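Local coordinates for cell wall surface anchor protein (Streptococcus agalactiae, PDB 4Z1P) that probably mediates attachment of the streptococcal cell to host surfaces, as a wall-linked adhesin whose C-terminal domains belong to the antigen I/II family, at residues A66-K71 / Y116-K121; Q101-E106 / A159-G164; F227-Q232 / D300-K305; I249-G254 / A284-Q289. All coordinates share one frame; numbering follows the deposited sequence.

In the fold
Contacts 1 and 2 lie in one antigen I/II-type domain, contacts 3 and 4 in the next, with the two pairs on opposite sides of the chain's centre. Contact 3 is the fully buried one, joining two facing sheets; contact 1 joins the equivalent kind of sheet pair but is partly buried, with two waters at the edge of its tyrosine. Contact 2 lays helix 98-106 on a strand of the same five-stranded sheet that contact 1 uses, and the two touch where Met117 SD meets Ile104 CG2 at 4.2 Å. Contact 4, at the surface and about 10 Å from contact 3 between nearest atoms, adds direct hydrogen bonds to backbone carbonyls to a small apolar contact.

Contact 1 of 4, residues A66-K71 / Y116-K121; sequences AELTVK and YMWTAK
Leu68 and Tyr116 are the closest backbone pair of strands 66-71 and 116-120, which run in roughly the same direction, 27° apart, with their axes 11.5 Å from each other at closest approach. That spacing is bridged by side chains and water, with no direct hydrogen bond. Leu68 puts methyl CD2 over one face of the Tyr116 ring, 3.8 Å from the centroid and 20° off the ring normal, a CH-pi contact displaced toward the rim. A chi1 of 172° sets CG of Leu68 anti to the backbone N, and from there CD2 reaches the ring, while CB lies near its phenol end. The two strands belong to different antiparallel sheets that face each other as a beta-sandwich: 66-71 is on an outermost strand of the four-stranded sheet, while 116-120 lies within the five-stranded one. Further along, the indole of Trp118 presents its edge, receiving Leu68 CD2 at CH2 and Val70 CG2 at CZ2 (3.9 Å). Tyr139, from the strand 137-145 beside 65-75, also meets the indole, and His89 stacks on Tyr116. The phenol oxygen ends between two waters near the ring plane. One, 2.6 Å from Tyr116 OH, donates to Ala66 O at 2.7 Å; the other, also bonded to that hydroxyl, accepts from Leu68 N at 3.0 Å.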
loop_
_atom_site.group_PDB
_atom_site.type_symbol
_atom_site.label_atom_id
_atom_site.label_comp_id
_atom_site.label_asym_id
_atom_site.label_seq_id
_atom_site.Cartn_x
_atom_site.Cartn_y
_atom_site.Cartn_z
ATOM N N ALA A 66 1.970 -1.481 10.946
ATOM C CA ALA A 66 1.583 -0.622 12.070
ATOM C C ALA A 66 0.313 -1.236 12.714
ATOM O O ALA A 66 0.322 -2.418 13.030
ATOM C CB ALA A 66 1.309 0.815 11.558
ATOM N N GLU A 67 -0.715 -0.435 13.000
ATOM C CA GLU A 67 -1.801 -0.897 13.824
ATOM C C GLU A 67 -2.628 -2.037 13.145
ATOM O O GLU A 67 -3.039 -1.879 12.009
ATOM C CB GLU A 67 -2.840 0.211 14.060
ATOM N N LEU A 68 -2.939 -3.076 13.895
ATOM C CA LEU A 68 -3.825 -4.173 13.435
ATOM C C LEU A 68 -5.265 -3.942 13.769
ATOM O O LEU A 68 -5.554 -3.637 14.913
ATOM C CB LEU A 68 -3.442 -5.449 14.162
ATOM C CG LEU A 68 -4.386 -6.658 13.957
ATOM C CD1 LEU A 68 -4.559 -6.983 12.487
ATOM C CD2 LEU A 68 -3.952 -7.859 14.821
ATOM N N THR A 69 -6.174 -4.104 12.811
ATOM C CA THR A 69 -7.570 -4.217 13.101
ATOM C C THR A 69 -8.021 -5.639 12.803
ATOM O O THR A 69 -7.808 -6.124 11.709
ATOM C CB THR A 69 -8.365 -3.214 12.233
ATOM O OG1 THR A 69 -7.836 -1.914 12.466
ATOM C CG2 THR A 69 -9.802 -3.185 12.599
ATOM N N VAL A 70 -8.629 -6.305 13.770
ATOM C CA VAL A 70 -9.146 -7.642 13.559
ATOM C C VAL A 70 -10.559 -7.470 13.087
ATOM O O VAL A 70 -11.422 -7.043 13.864
ATOM C CB VAL A 70 -9.093 -8.442 14.839
ATOM C CG1 VAL A 70 -9.732 -9.779 14.607
ATOM C CG2 VAL A 70 -7.642 -8.631 15.307
ATOM N N LYS A 71 -10.829 -7.749 11.833
ATOM C CA LYS A 71 -12.191 -7.517 11.304
ATOM C C LYS A 71 -13.144 -8.634 11.740
ATOM O O LYS A 71 -14.330 -8.395 11.999
ATOM C CB LYS A 71 -12.172 -7.388 9.773
ATOM C CG LYS A 71 -11.286 -6.232 9.320
ATOM C CD LYS A 71 -11.600 -5.669 7.931
ATOM C CE LYS A 71 -11.342 -6.583 6.728
ATOM N NZ LYS A 71 -9.893 -6.759 6.366
ATOM N N TYR A 116 1.535 -11.286 17.030
ATOM C CA TYR A 116 0.230 -11.470 17.619
ATOM C C TYR A 116 -0.067 -12.949 17.683
ATOM O O TYR A 116 0.390 -13.713 16.831
ATOM C CB TYR A 116 -0.843 -10.804 16.747
ATOM C CG TYR A 116 -0.611 -9.365 16.518
ATOM C CD1 TYR A 116 0.274 -8.932 15.581
ATOM C CD2 TYR A 116 -1.311 -8.381 17.297
ATOM C CE1 TYR A 116 0.468 -7.559 15.375
ATOM C CE2 TYR A 116 -1.124 -7.039 17.086
ATOM C CZ TYR A 116 -0.264 -6.634 16.125
ATOM O OH TYR A 116 -0.052 -5.311 15.949
ATOM N N MET A 117 -0.715 -13.373 18.760
ATOM C CA MET A 117 -1.050 -14.728 18.923
ATOM C C MET A 117 -2.413 -14.913 19.543
ATOM O O MET A 117 -2.793 -14.130 20.437
ATOM C CB MET A 117 0.020 -15.448 19.765
ATOM C CG MET A 117 -0.208 -16.917 19.973
ATOM S SD MET A 117 1.160 -17.696 20.870
ATOM C CE MET A 117 1.055 -16.951 22.424
ATOM N N TRP A 118 -3.165 -15.863 19.036
ATOM C CA TRP A 118 -4.524 -16.145 19.549
ATOM C C TRP A 118 -4.497 -17.557 20.029
ATOM O O TRP A 118 -4.086 -18.452 19.276
ATOM C CB TRP A 118 -5.570 -15.999 18.420
ATOM C CG TRP A 118 -5.821 -14.620 17.971
ATOM C CD1 TRP A 118 -6.812 -13.761 18.444
ATOM C CD2 TRP A 118 -5.078 -13.872 17.033
ATOM N NE1 TRP A 118 -6.729 -12.571 17.817
ATOM C CE2 TRP A 118 -5.658 -12.585 16.965
ATOM C CE3 TRP A 118 -3.968 -14.150 16.259
ATOM C CZ2 TRP A 118 -5.198 -11.609 16.112
ATOM C CZ3 TRP A 118 -3.533 -13.209 15.374
ATOM C CH2 TRP A 118 -4.115 -11.925 15.343
ATOM N N THR A 119 -4.854 -17.785 21.265
ATOM C CA THR A 119 -4.914 -19.081 21.888
ATOM C C THR A 119 -6.297 -19.441 22.381
ATOM O O THR A 119 -7.110 -18.531 22.870
ATOM C CB THR A 119 -3.969 -19.097 23.127
ATOM O OG1 THR A 119 -4.239 -17.985 23.924
ATOM C CG2 THR A 119 -2.529 -19.056 22.705
ATOM N N ALA A 120 -6.661 -20.712 22.263
ATOM C CA ALA A 120 -7.902 -21.157 22.758
ATOM C C ALA A 120 -7.998 -21.035 24.262
ATOM O O ALA A 120 -7.191 -21.574 24.986
ATOM C CB ALA A 120 -8.250 -22.562 22.294
ATOM N N LYS A 121 -9.022 -20.346 24.746
ATOM C CA LYS A 121 -9.147 -20.074 26.200
ATOM C C LYS A 121 -9.526 -21.363 26.902
ATOM O O LYS A 121 -9.067 -21.632 28.013
ATOM C CB LYS A 121 -10.240 -18.989 26.466
ATOM C CG LYS A 121 -9.945 -17.611 25.950
ATOM C CD LYS A 121 -11.117 -16.617 26.300
ATOM C CE LYS A 121 -10.792 -15.236 25.828
ATOM N NZ LYS A 121 -11.962 -14.284 25.828
HETATM O O HOH W 1 1.724 -4.468 14.180
HETATM O O HOH W 2 -1.663 -3.421 16.613
#

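Contact 2 of 4, residues Q101-E106 / A159-G164; sequences QSLIKE and AQIDFG
Ile161 reaches out of its strand with CD1 and sets it against Ile104 of the helix, 3.7 Å from Ile104 CG2 and almost as near to CA of that residue. The contact lays helix 98-106, part of the connection between strands 85-90 and 115-120, on the five-stranded antiparallel sheet of the domain's beta-sandwich. Met117 of strand 115-120 touches the helix as well, so it rests on more than one strand. Ile104 and Ile161 cross obliquely. In Ile104, CG1 sits between the backbone N and the carbonyl carbon (chi1 76°), and the branch that touches Ile161 is CG2, beside the backbone N. Leu103, one residue earlier on the helix, carries its CD1 toward the end of the strand: CG is anti to the backbone N (chi1 -178°), and CD1 comes to 4.0 Å from Gly164 CA, with Ile161 CG2 a little farther off at 4.3 Å. Gly164 belongs to the tight turn that joins strands 153-162 and 165-177. Phe163 and Gly164 both have left-handed backbone angles, as in a type I' hairpin turn, and those of Gly164 alone call for glycine. Before the turn, Gln160 NE2 donates an almost straight bond of 2.9 Å to Asp162 OD1, while Asp162 OD2 is bonded to Tyr41 OH. Across the contact, the polar link is a single water that donates to both Leu103 O and Gly164 O, each at 2.8 Å.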
loop_
_atom_site.group_PDB
_atom_site.type_symbol
_atom_site.label_atom_id
_atom_site.label_comp_id
_atom_site.label_asym_id
_atom_site.label_seq_id
_atom_site.Cartn_x
_atom_site.Cartn_y
_atom_site.Cartn_z
ATOM N N GLN A 101 6.043 -19.555 26.190
ATOM C CA GLN A 101 7.347 -19.624 25.514
ATOM C C GLN A 101 7.771 -21.046 25.296
ATOM O O GLN A 101 8.310 -21.351 24.267
ATOM C CB GLN A 101 8.462 -18.929 26.295
ATOM C CG GLN A 101 8.327 -17.461 26.423
ATOM C CD GLN A 101 9.534 -16.845 27.091
ATOM O OE1 GLN A 101 10.696 -17.125 26.723
ATOM N NE2 GLN A 101 9.270 -15.980 28.072
ATOM N N SER A 102 7.570 -21.885 26.277
ATOM C CA SER A 102 7.893 -23.278 26.143
ATOM C C SER A 102 7.013 -23.972 25.062
ATOM O O SER A 102 7.510 -24.814 24.243
ATOM C CB SER A 102 7.760 -23.998 27.472
ATOM O OG SER A 102 8.164 -25.339 27.214
ATOM N N LEU A 103 5.732 -23.626 25.044
ATOM C CA LEU A 103 4.856 -24.147 23.998
ATOM C C LEU A 103 5.408 -23.804 22.624
ATOM O O LEU A 103 5.577 -24.698 21.768
ATOM C CB LEU A 103 3.435 -23.582 24.122
ATOM C CG LEU A 103 2.400 -24.102 23.086
ATOM C CD1 LEU A 103 2.082 -25.542 23.340
ATOM C CD2 LEU A 103 1.136 -23.225 23.053
ATOM N N ILE A 104 5.710 -22.542 22.382
ATOM C CA ILE A 104 6.105 -22.222 21.017
ATOM C C ILE A 104 7.487 -22.817 20.712
ATOM O O ILE A 104 7.703 -23.361 19.637
ATOM C CB ILE A 104 5.953 -20.708 20.639
ATOM C CG1 ILE A 104 7.030 -19.850 21.231
ATOM C CG2 ILE A 104 4.526 -20.220 21.019
ATOM C CD1 ILE A 104 6.880 -18.380 20.795
ATOM N N LYS A 105 8.373 -22.782 21.686
ATOM C CA LYS A 105 9.713 -23.320 21.447
ATOM C C LYS A 105 9.755 -24.815 21.116
ATOM O O LYS A 105 10.304 -25.202 20.085
ATOM C CB LYS A 105 10.628 -22.978 22.574
ATOM C CG LYS A 105 11.994 -23.614 22.331
ATOM C CD LYS A 105 12.967 -23.219 23.396
ATOM C CE LYS A 105 13.773 -22.017 22.957
ATOM N NZ LYS A 105 14.851 -21.829 23.950
ATOM N N GLU A 106 9.108 -25.629 21.925
ATOM C CA GLU A 106 8.979 -27.060 21.662
ATOM C C GLU A 106 8.173 -27.367 20.399
ATOM O O GLU A 106 8.344 -28.426 19.852
ATOM C CB GLU A 106 8.388 -27.778 22.837
ATOM C CG GLU A 106 9.265 -27.609 24.073
ATOM C CD GLU A 106 10.732 -27.957 23.770
ATOM O OE1 GLU A 106 10.954 -29.128 23.477
ATOM O OE2 GLU A 106 11.650 -27.069 23.739
ATOM N N ALA A 159 1.715 -18.974 11.564
ATOM C CA ALA A 159 2.071 -20.299 12.067
ATOM C C ALA A 159 0.953 -20.776 12.998
ATOM O O ALA A 159 0.134 -19.934 13.497
ATOM C CB ALA A 159 3.397 -20.262 12.824
ATOM N N GLN A 160 0.841 -22.086 13.164
ATOM C CA GLN A 160 -0.135 -22.646 14.058
ATOM C C GLN A 160 0.478 -23.683 14.879
ATOM O O GLN A 160 1.454 -24.408 14.423
ATOM C CB GLN A 160 -1.457 -23.051 13.379
ATOM C CG GLN A 160 -1.555 -24.240 12.581
ATOM C CD GLN A 160 -2.956 -24.418 11.934
ATOM O OE1 GLN A 160 -3.244 -23.863 10.892
ATOM N NE2 GLN A 160 -3.764 -25.219 12.532
ATOM N N ILE A 161 -0.062 -23.832 16.059
ATOM C CA ILE A 161 0.418 -24.876 16.981
ATOM C C ILE A 161 -0.772 -25.637 17.447
ATOM O O ILE A 161 -1.703 -25.036 18.072
ATOM C CB ILE A 161 1.194 -24.303 18.149
ATOM C CG1 ILE A 161 2.300 -23.465 17.635
ATOM C CG2 ILE A 161 1.678 -25.427 19.074
ATOM C CD1 ILE A 161 2.969 -22.681 18.750
ATOM N N ASP A 162 -0.831 -26.898 17.039
ATOM C CA ASP A 162 -1.957 -27.769 17.308
ATOM C C ASP A 162 -1.454 -28.849 18.242
ATOM O O ASP A 162 -0.552 -29.622 17.872
ATOM C CB ASP A 162 -2.441 -28.456 16.032
ATOM C CG ASP A 162 -2.715 -27.520 14.903
ATOM O OD1 ASP A 162 -3.165 -26.344 15.165
ATOM O OD2 ASP A 162 -2.450 -27.923 13.749
ATOM N N PHE A 163 -2.054 -28.981 19.403
ATOM C CA PHE A 163 -1.658 -30.010 20.392
ATOM C C PHE A 163 -0.139 -29.996 20.664
ATOM O O PHE A 163 0.514 -31.079 20.818
ATOM C CB PHE A 163 -2.066 -31.450 19.905
ATOM C CG PHE A 163 -3.426 -31.606 19.271
ATOM C CD1 PHE A 163 -4.560 -31.810 20.060
ATOM C CD2 PHE A 163 -3.590 -31.590 17.909
ATOM C CE1 PHE A 163 -5.796 -32.006 19.514
ATOM C CE2 PHE A 163 -4.819 -31.798 17.338
ATOM C CZ PHE A 163 -5.931 -32.017 18.149
ATOM N N GLY A 164 0.471 -28.808 20.594
ATOM C CA GLY A 164 1.914 -28.674 20.815
ATOM C C GLY A 164 2.815 -28.907 19.583
ATOM O O GLY A 164 4.027 -28.738 19.660
HETATM O O HOH W 3 4.869 -27.412 21.982
#

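Contact 3 of 4, residues F227-Q232 / D300-K305; sequences FVDHLQ and DFIVVK
Phe227 and Asp300 pass side by side, pointing opposite ways, and the methylene of the aspartate lies over one face of the ring, displaced toward the rim, as a CH-pi contact: Asp300 CB stands 4.2 Å from the Phe227 centroid, 15° off the ring normal. The ring and carboxylate planes are turned 54° apart. OD2 of Asp300, on the same side of the ring as CB and off past the rim near CD1, is hydrogen-bonded to Tyr278 OH. Two residues on, Asp229 and Ile302 meet at a slant. With CG of Asp229 anti to the backbone N (chi1 -171°), the flank of its side chain meets Ile302 CD1, which lies 4.1 Å from Asp229 CB and 3.9 Å from Asp229 OD2. This buried oxygen, though it touches a methyl, has a polar partner in Asn314 ND2. Leu231 divides its two methyls: CD1 faces Ile302 CG2 and CD2 faces Val304 CG1, both pairs at 4.4 Å. The touching parts run 12° apart in direction, on inner strands of a five-stranded and a four-stranded antiparallel sheet. Side chains meeting between facing sheets in this way form the interior of a beta-sandwich, consistent with the variant immunoglobulin-like fold of antigen I/II C-terminal domains.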
loop_
_atom_site.group_PDB
_atom_site.type_symbol
_atom_site.label_atom_id
_atom_site.label_comp_id
_atom_site.label_asym_id
_atom_site.label_seq_id
_atom_site.Cartn_x
_atom_site.Cartn_y
_atom_site.Cartn_z
ATOM N N PHE A 227 -1.762 17.316 -10.186
ATOM C CA PHE A 227 -0.793 18.309 -9.754
ATOM C C PHE A 227 -1.528 19.547 -9.291
ATOM O O PHE A 227 -2.463 19.962 -9.933
ATOM C CB PHE A 227 0.093 18.749 -10.927
ATOM C CG PHE A 227 0.728 17.627 -11.704
ATOM C CD1 PHE A 227 0.040 16.960 -12.711
ATOM C CD2 PHE A 227 2.039 17.316 -11.511
ATOM C CE1 PHE A 227 0.661 15.964 -13.484
ATOM C CE2 PHE A 227 2.668 16.339 -12.285
ATOM C CZ PHE A 227 1.974 15.658 -13.260
ATOM N N VAL A 228 -1.101 20.124 -8.169
ATOM C CA VAL A 228 -1.547 21.435 -7.717
ATOM C C VAL A 228 -0.306 22.365 -7.616
ATOM O O VAL A 228 0.634 22.090 -6.907
ATOM C CB VAL A 228 -2.315 21.372 -6.378
ATOM C CG1 VAL A 228 -2.820 22.750 -5.995
ATOM C CG2 VAL A 228 -3.490 20.389 -6.459
ATOM N N ASP A 229 -0.274 23.461 -8.384
ATOM C CA ASP A 229 0.920 24.330 -8.423
ATOM C C ASP A 229 0.439 25.702 -7.948
ATOM O O ASP A 229 -0.544 26.239 -8.457
ATOM C CB ASP A 229 1.469 24.369 -9.842
ATOM C CG ASP A 229 2.822 25.056 -9.915
ATOM O OD1 ASP A 229 2.904 26.269 -9.555
ATOM O OD2 ASP A 229 3.788 24.367 -10.266
ATOM N N HIS A 230 1.143 26.307 -7.013
ATOM C CA HIS A 230 0.712 27.618 -6.510
ATOM C C HIS A 230 1.691 28.561 -7.176
ATOM O O HIS A 230 2.893 28.562 -6.889
ATOM C CB HIS A 230 0.758 27.655 -4.999
ATOM C CG HIS A 230 0.319 26.359 -4.398
ATOM N ND1 HIS A 230 1.137 25.237 -4.376
ATOM C CD2 HIS A 230 -0.874 25.975 -3.883
ATOM C CE1 HIS A 230 0.473 24.229 -3.843
ATOM N NE2 HIS A 230 -0.742 24.650 -3.532
ATOM N N LEU A 231 1.182 29.260 -8.165
ATOM C CA LEU A 231 2.062 30.107 -8.994
ATOM C C LEU A 231 2.183 31.422 -8.291
ATOM O O LEU A 231 1.254 31.836 -7.590
ATOM C CB LEU A 231 1.449 30.349 -10.350
ATOM C CG LEU A 231 1.599 29.147 -11.252
ATOM C CD1 LEU A 231 0.671 29.365 -12.459
ATOM C CD2 LEU A 231 3.057 28.954 -11.647
ATOM N N GLN A 232 3.320 32.073 -8.482
ATOM C CA GLN A 232 3.529 33.364 -7.852
ATOM C C GLN A 232 2.912 34.343 -8.859
ATOM O O GLN A 232 3.612 34.953 -9.692
ATOM C CB GLN A 232 5.022 33.583 -7.580
ATOM C CG GLN A 232 5.352 34.851 -6.843
ATOM C CD GLN A 232 6.804 34.931 -6.449
ATOM O OE1 GLN A 232 7.405 33.934 -5.931
ATOM N NE2 GLN A 232 7.418 36.099 -6.721
ATOM N N ASP A 300 3.768 17.553 -16.875
ATOM C CA ASP A 300 2.927 18.709 -17.123
ATOM C C ASP A 300 3.856 19.923 -17.266
ATOM O O ASP A 300 4.788 20.121 -16.450
ATOM C CB ASP A 300 1.973 18.929 -15.957
ATOM C CG ASP A 300 0.956 20.031 -16.210
ATOM O OD1 ASP A 300 0.769 20.438 -17.376
ATOM O OD2 ASP A 300 0.335 20.487 -15.215
ATOM N N PHE A 301 3.618 20.715 -18.301
ATOM C CA PHE A 301 4.452 21.845 -18.645
ATOM C C PHE A 301 3.525 23.055 -18.543
ATOM O O PHE A 301 2.527 23.094 -19.241
ATOM C CB PHE A 301 4.928 21.691 -20.051
ATOM C CG PHE A 301 5.908 20.590 -20.240
ATOM C CD1 PHE A 301 7.251 20.809 -20.017
ATOM C CD2 PHE A 301 5.477 19.295 -20.535
ATOM C CE1 PHE A 301 8.199 19.764 -20.176
ATOM C CE2 PHE A 301 6.403 18.269 -20.735
ATOM C CZ PHE A 301 7.769 18.494 -20.537
ATOM N N ILE A 302 3.835 23.964 -17.629
ATOM C CA ILE A 302 3.067 25.169 -17.392
ATOM C C ILE A 302 3.810 26.393 -17.930
ATOM O O ILE A 302 4.886 26.716 -17.480
ATOM C CB ILE A 302 2.803 25.363 -15.907
ATOM C CG1 ILE A 302 2.017 24.229 -15.356
ATOM C CG2 ILE A 302 2.028 26.631 -15.661
ATOM C CD1 ILE A 302 2.156 24.127 -13.844
ATOM N N VAL A 303 3.243 27.070 -18.916
ATOM C CA VAL A 303 4.007 28.169 -19.478
ATOM C C VAL A 303 3.415 29.471 -18.959
ATOM O O VAL A 303 2.201 29.630 -18.833
ATOM C CB VAL A 303 4.313 28.011 -21.009
ATOM C CG1 VAL A 303 3.732 26.753 -21.641
ATOM C CG2 VAL A 303 4.200 29.284 -21.793
ATOM N N VAL A 304 4.309 30.355 -18.557
ATOM C CA VAL A 304 3.907 31.580 -17.929
ATOM C C VAL A 304 4.754 32.700 -18.556
ATOM O O VAL A 304 5.788 32.443 -19.173
ATOM C CB VAL A 304 4.116 31.588 -16.378
ATOM C CG1 VAL A 304 3.344 30.459 -15.729
ATOM C CG2 VAL A 304 5.583 31.583 -15.997
ATOM N N LYS A 305 4.319 33.936 -18.335
ATOM C CA LYS A 305 5.082 35.084 -18.808
ATOM C C LYS A 305 5.454 35.880 -17.573
ATOM O O LYS A 305 4.601 36.094 -16.723
ATOM C CB LYS A 305 4.196 35.930 -19.753
ATOM C CG LYS A 305 5.009 36.947 -20.561
ATOM C CD LYS A 305 4.110 37.889 -21.344
ATOM C CE LYS A 305 4.827 38.477 -22.524
ATOM N NZ LYS A 305 3.733 38.928 -23.381
#

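Contact 4 of 4, residues I249-G254 / A284-Q289; sequences ITLKDG and ADFLAQ
Leu251 is the first residue of 249-254 to touch the other segment, following the short strand 249-250. A type I beta turn from Leu251 to Gly254 leads back toward strand 256-257, so the whole is a small beta-hairpin, whose residues Leu251 and Lys252 meet Phe286, Ala288 and Gln289 in and just after helix 284-287. Leu251 splits its branches: CD2 approaches Phe286 CE1 obliquely at 4.2 Å, and CD1 comes to 3.9 Å from Gln289 OE1. Phe286 has its ring stacked with Tyr266, and Ile257 of the hairpin's second strand touches it too. Leu251 CA also lies close to Gln289 O, the carbonyl that the next residue uses. Lys252 grips the segment twice. Its backbone N donates to Gln289 O at 2.8 Å, a bent bond with a 144° angle at the hydrogen. Its side chain, extended beyond CG, then runs past that carbonyl, and NZ donates to Ala288 O at 3.0 Å, nearly along the C=O axis. A weak, long ion pair with Asp221 gives the ammonium a second neighbour. Asp253 makes no contact with 284-289; its OD1 is hydrogen-bonded to Thr255 OG1. Gly254 closes the turn, its N donating to Leu251 O at 3.1 Å, with backbone angles that suit glycine. The amide of Gln289 is held within its own segment: NE2 donates to Asp285 O at 2.9 Å, nearly straight at the hydrogen (168°) and approaching from above the carbonyl plane.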
loop_
_atom_site.group_PDB
_atom_site.type_symbol
_atom_site.label_atom_id
_atom_site.label_comp_id
_atom_site.label_asym_id
_atom_site.label_seq_id
_atom_site.Cartn_x
_atom_site.Cartn_y
_atom_site.Cartn_z
ATOM N N ILE A 249 1.445 3.624 -22.109
ATOM C CA ILE A 249 0.354 3.256 -21.224
ATOM C C ILE A 249 -0.524 2.222 -21.914
ATOM O O ILE A 249 -1.005 2.446 -23.034
ATOM C CB ILE A 249 -0.474 4.482 -20.902
ATOM C CG1 ILE A 249 0.400 5.579 -20.272
ATOM C CG2 ILE A 249 -1.635 4.110 -19.996
ATOM C CD1 ILE A 249 -0.255 6.962 -20.240
ATOM N N THR A 250 -0.732 1.080 -21.275
ATOM C CA THR A 250 -1.700 0.096 -21.789
ATOM C C THR A 250 -2.970 0.086 -20.948
ATOM O O THR A 250 -2.927 0.047 -19.682
ATOM C CB THR A 250 -1.038 -1.296 -21.865
ATOM O OG1 THR A 250 0.097 -1.204 -22.724
ATOM C CG2 THR A 250 -2.009 -2.408 -22.383
ATOM N N LEU A 251 -4.113 0.093 -21.619
ATOM C CA LEU A 251 -5.382 0.116 -20.946
ATOM C C LEU A 251 -5.808 -1.332 -20.720
ATOM O O LEU A 251 -5.169 -2.285 -21.205
ATOM C CB LEU A 251 -6.447 0.892 -21.752
ATOM C CG LEU A 251 -6.116 2.335 -22.158
ATOM C CD1 LEU A 251 -7.269 3.147 -22.777
ATOM C CD2 LEU A 251 -5.500 3.113 -20.996
ATOM N N LYS A 252 -6.908 -1.490 -20.025
ATOM C CA LYS A 252 -7.452 -2.846 -19.752
ATOM C C LYS A 252 -7.938 -3.610 -21.010
ATOM O O LYS A 252 -7.763 -4.813 -21.076
ATOM C CB LYS A 252 -8.551 -2.769 -18.666
ATOM C CG LYS A 252 -7.945 -2.454 -17.316
ATOM C CD LYS A 252 -8.966 -2.254 -16.213
ATOM C CE LYS A 252 -8.266 -2.045 -14.888
ATOM N NZ LYS A 252 -9.244 -1.599 -13.851
ATOM N N ASP A 253 -8.491 -2.915 -22.001
ATOM C CA ASP A 253 -8.871 -3.558 -23.271
ATOM C C ASP A 253 -7.662 -3.894 -24.182
ATOM O O ASP A 253 -7.863 -4.430 -25.272
ATOM C CB ASP A 253 -9.861 -2.680 -24.028
ATOM C CG ASP A 253 -9.235 -1.397 -24.527
ATOM O OD1 ASP A 253 -8.022 -1.213 -24.329
ATOM O OD2 ASP A 253 -9.953 -0.548 -25.079
ATOM N N GLY A 254 -6.429 -3.572 -23.746
ATOM C CA GLY A 254 -5.219 -3.783 -24.542
ATOM C C GLY A 254 -4.734 -2.585 -25.379
ATOM O O GLY A 254 -3.646 -2.615 -25.907
ATOM N N ALA A 284 -11.038 10.391 -13.277
ATOM C CA ALA A 284 -11.116 9.069 -12.667
ATOM C C ALA A 284 -11.579 7.993 -13.650
ATOM O O ALA A 284 -11.001 6.928 -13.648
ATOM C CB ALA A 284 -12.011 9.146 -11.426
ATOM N N ASP A 285 -12.575 8.244 -14.511
ATOM C CA ASP A 285 -12.952 7.198 -15.517
ATOM C C ASP A 285 -11.808 6.768 -16.476
ATOM O O ASP A 285 -11.741 5.608 -16.916
ATOM C CB ASP A 285 -14.160 7.620 -16.338
ATOM C CG ASP A 285 -13.843 8.737 -17.331
ATOM O OD1 ASP A 285 -12.860 9.484 -17.137
ATOM O OD2 ASP A 285 -14.586 8.885 -18.314
ATOM N N PHE A 286 -10.898 7.693 -16.790
ATOM C CA PHE A 286 -9.717 7.311 -17.550
ATOM C C PHE A 286 -8.789 6.440 -16.728
ATOM O O PHE A 286 -8.352 5.393 -17.198
ATOM C CB PHE A 286 -8.938 8.555 -18.040
ATOM C CG PHE A 286 -7.625 8.228 -18.671
ATOM C CD1 PHE A 286 -7.569 7.558 -19.867
ATOM C CD2 PHE A 286 -6.437 8.578 -18.054
ATOM C CE1 PHE A 286 -6.358 7.221 -20.433
ATOM C CE2 PHE A 286 -5.229 8.266 -18.629
ATOM C CZ PHE A 286 -5.185 7.563 -19.806
ATOM N N LEU A 287 -8.384 6.957 -15.573
ATOM C CA LEU A 287 -7.435 6.294 -14.668
ATOM C C LEU A 287 -7.900 4.856 -14.380
ATOM O O LEU A 287 -7.097 3.931 -14.356
ATOM C CB LEU A 287 -7.346 7.090 -13.361
ATOM C CG LEU A 287 -6.548 8.410 -13.457
ATOM C CD1 LEU A 287 -6.583 9.231 -12.160
ATOM C CD2 LEU A 287 -5.141 8.205 -13.900
ATOM N N ALA A 288 -9.208 4.692 -14.232
ATOM C CA ALA A 288 -9.819 3.358 -14.012
ATOM C C ALA A 288 -9.505 2.372 -15.153
ATOM O O ALA A 288 -9.495 1.167 -14.940
ATOM C CB ALA A 288 -11.327 3.526 -13.854
ATOM N N GLN A 289 -9.245 2.884 -16.365
ATOM C CA GLN A 289 -8.991 2.025 -17.507
ATOM C C GLN A 289 -7.574 1.631 -17.629
ATOM O O GLN A 289 -7.276 0.754 -18.473
ATOM C CB GLN A 289 -9.374 2.693 -18.840
ATOM C CG GLN A 289 -10.849 2.992 -19.034
ATOM C CD GLN A 289 -11.042 4.045 -20.117
ATOM O OE1 GLN A 289 -10.764 3.777 -21.288
ATOM N NE2 GLN A 289 -11.481 5.246 -19.733
#